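Ricin B-related lectin (Polyporus squamosus, PDB 5MUA) is a fungal chimerolectin that binds galactose through a ricin B-type beta-trefoil and carries a papain-like, calcium-dependent cysteine protease domain. Local coordinates at residues A77-I85 / G128-I136. Residues are numbered along the deposited sequence; the frame is centred on the assembly and turned at random.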
# COMPACT_ATOMS: atom_id res chain seq x y z
N ALA B 77 -45.11 7.00 -2.55
CA ALA B 77 -46.45 6.62 -3.03
C ALA B 77 -46.69 5.08 -2.96
O ALA B 77 -45.85 4.22 -3.38
CB ALA B 77 -46.66 7.15 -4.45
N ALA B 78 -47.86 4.75 -2.43
CA ALA B 78 -48.31 3.37 -2.28
C ALA B 78 -48.97 2.88 -3.57
O ALA B 78 -49.26 1.69 -3.72
CB ALA B 78 -49.32 3.29 -1.12
N THR B 79 -49.21 3.80 -4.48
CA THR B 79 -49.90 3.47 -5.71
C THR B 79 -49.15 2.43 -6.51
O THR B 79 -47.91 2.43 -6.58
CB THR B 79 -50.30 4.71 -6.52
OG1 THR B 79 -51.33 4.43 -7.47
CG2 THR B 79 -49.15 5.36 -7.18
N ASP B 80 -49.91 1.52 -7.11
CA ASP B 80 -49.28 0.51 -7.95
C ASP B 80 -48.54 1.16 -9.12
O ASP B 80 -49.05 2.06 -9.80
CB ASP B 80 -50.34 -0.45 -8.48
CG ASP B 80 -50.89 -1.32 -7.43
OD1 ASP B 80 -50.29 -1.56 -6.38
OD2 ASP B 80 -52.04 -1.81 -7.66
N GLY B 81 -47.32 0.65 -9.37
CA GLY B 81 -46.51 1.07 -10.50
C GLY B 81 -45.64 2.29 -10.23
O GLY B 81 -45.06 2.81 -11.19
N THR B 82 -45.59 2.72 -8.97
CA THR B 82 -44.69 3.78 -8.55
C THR B 82 -43.22 3.39 -8.75
O THR B 82 -42.83 2.29 -8.39
CB THR B 82 -44.90 4.03 -7.05
OG1 THR B 82 -46.26 4.46 -6.84
CG2 THR B 82 -43.95 5.09 -6.53
N ALA B 83 -42.45 4.31 -9.30
CA ALA B 83 -41.04 4.03 -9.67
C ALA B 83 -40.26 3.76 -8.40
O ALA B 83 -40.44 4.44 -7.37
CB ALA B 83 -40.42 5.23 -10.37
N ILE B 84 -39.31 2.85 -8.55
CA ILE B 84 -38.28 2.58 -7.54
C ILE B 84 -37.01 3.24 -8.11
O ILE B 84 -36.60 2.91 -9.20
CB ILE B 84 -38.00 1.07 -7.32
CG1 ILE B 84 -39.25 0.28 -6.91
CG2 ILE B 84 -36.87 0.89 -6.29
CD1 ILE B 84 -39.84 0.67 -5.58
N ILE B 85 -36.39 4.14 -7.35
CA ILE B 85 -35.30 4.98 -7.82
C ILE B 85 -34.14 4.88 -6.83
O ILE B 85 -34.28 4.32 -5.73
CB ILE B 85 -35.78 6.45 -7.95
CG1 ILE B 85 -36.20 7.05 -6.61
CG2 ILE B 85 -36.92 6.54 -8.97
CD1 ILE B 85 -36.63 8.51 -6.61
N GLY B 128 -38.51 -5.17 -19.04
CA GLY B 128 -39.07 -4.91 -17.67
C GLY B 128 -38.67 -3.68 -16.81
O GLY B 128 -37.61 -3.15 -17.01
N THR B 129 -39.54 -3.22 -15.90
CA THR B 129 -39.25 -2.11 -15.00
C THR B 129 -39.41 -2.53 -13.56
O THR B 129 -40.00 -3.59 -13.27
CB THR B 129 -40.13 -0.88 -15.27
OG1 THR B 129 -41.54 -1.18 -15.09
CG2 THR B 129 -39.87 -0.36 -16.70
N VAL B 130 -38.92 -1.70 -12.61
CA VAL B 130 -38.93 -2.07 -11.22
C VAL B 130 -39.72 -1.06 -10.47
O VAL B 130 -39.35 0.10 -10.41
CB VAL B 130 -37.47 -2.08 -10.65
CG1 VAL B 130 -37.49 -2.51 -9.20
CG2 VAL B 130 -36.60 -3.04 -11.49
N VAL B 131 -40.82 -1.51 -9.86
CA VAL B 131 -41.83 -0.59 -9.34
C VAL B 131 -42.32 -1.09 -7.99
O VAL B 131 -42.11 -2.27 -7.61
CB VAL B 131 -43.06 -0.44 -10.28
CG1 VAL B 131 -42.60 0.17 -11.62
CG2 VAL B 131 -43.79 -1.79 -10.46
N GLY B 132 -43.00 -0.21 -7.26
CA GLY B 132 -43.75 -0.65 -6.09
C GLY B 132 -45.16 -1.07 -6.55
O GLY B 132 -45.76 -0.41 -7.44
N TRP B 133 -45.66 -2.11 -5.91
CA TRP B 133 -46.96 -2.69 -6.24
C TRP B 133 -47.52 -3.38 -4.99
O TRP B 133 -46.80 -3.98 -4.18
CB TRP B 133 -46.80 -3.71 -7.37
CG TRP B 133 -48.12 -3.91 -8.20
CD1 TRP B 133 -49.23 -4.68 -7.84
CD2 TRP B 133 -48.45 -3.31 -9.43
NE1 TRP B 133 -50.20 -4.56 -8.79
CE2 TRP B 133 -49.74 -3.79 -9.81
CE3 TRP B 133 -47.75 -2.47 -10.32
CZ2 TRP B 133 -50.35 -3.41 -10.98
CZ3 TRP B 133 -48.34 -2.09 -11.47
CH2 TRP B 133 -49.65 -2.54 -11.81
N GLN B 134 -48.84 -3.32 -4.85
CA GLN B 134 -49.48 -4.10 -3.78
C GLN B 134 -49.16 -5.60 -3.90
O GLN B 134 -48.70 -6.10 -4.92
CB GLN B 134 -51.00 -3.85 -3.79
CG GLN B 134 -51.67 -4.39 -5.03
CD GLN B 134 -53.20 -4.15 -5.01
OE1 GLN B 134 -53.93 -4.80 -4.29
NE2 GLN B 134 -53.64 -3.20 -5.79
N ASN B 135 -49.42 -6.31 -2.84
CA ASN B 135 -49.22 -7.76 -2.86
C ASN B 135 -49.84 -8.45 -4.07
O ASN B 135 -51.01 -8.21 -4.41
CB ASN B 135 -49.72 -8.40 -1.55
CG ASN B 135 -49.32 -9.88 -1.42
OD1 ASN B 135 -48.23 -10.28 -1.79
ND2 ASN B 135 -50.22 -10.68 -0.91
N ILE B 136 -49.03 -9.25 -4.73
CA ILE B 136 -49.42 -10.04 -5.89
C ILE B 136 -49.36 -11.50 -5.52
O ILE B 136 -48.33 -11.95 -5.05
CB ILE B 136 -48.51 -9.77 -7.07
CG1 ILE B 136 -48.78 -8.35 -7.61
CG2 ILE B 136 -48.74 -10.82 -8.23
CD1 ILE B 136 -47.84 -7.88 -8.72
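Asp-80 and Gln-134 meet through two nearly straight hydrogen bonds, one to each carboxylate oxygen. The backbone N of Gln-134 donates its N-H to Asp-80 OD1 over 2.7 Å, arriving on the syn side but 30° out of the carboxylate plane. Gln-134 NE2 reaches the syn lone pair of Asp-80 OD2 at 2.8 Å, with that oxygen almost in the amide plane. Gripped at both oxygens, the carboxylate is held against rotation.

The same aspartate stacks on Trp-133. Its CB stands 3.5 Å from the centroid of the indole's six-membered ring in a CH-pi contact over the face, while the carboxylate lies practically parallel to the ring. With CG roughly anti to the backbone N (chi1 -155°), a near-perpendicular chi2 turns the indole face to Asp-80.

Backbone bonds then join the strands. Gly-132 O receives Gly-81 N at 2.7 Å and, weakly, Thr-82 N; Gly-132 N returns a 2.7 Å bond to Thr-82 O. Farther along, the bond from Ile-84 N to Val-130 O is weak. A type II turn from Thr-79 to Thr-82 leads in, tied by Thr-82 OG1 to Thr-79 O.

The one apolar side-chain pair, Ile-84 CG1 with Val-130 CG1 at 4.0 Å, lies at the far end, where both side chains also touch Val-35; Ile-84 CD1 reaches the backbone of Gly-132, and Val-131 leans on Gly-81.

Gly-81 and Thr-82 both facing Gly-132 make a G1 beta bulge at the start of an antiparallel pairing. It joins two inner strands of a four-stranded sheet in the ricin-type beta-trefoil, whose strand 82-87 carries Ile-85 to the bound galactose.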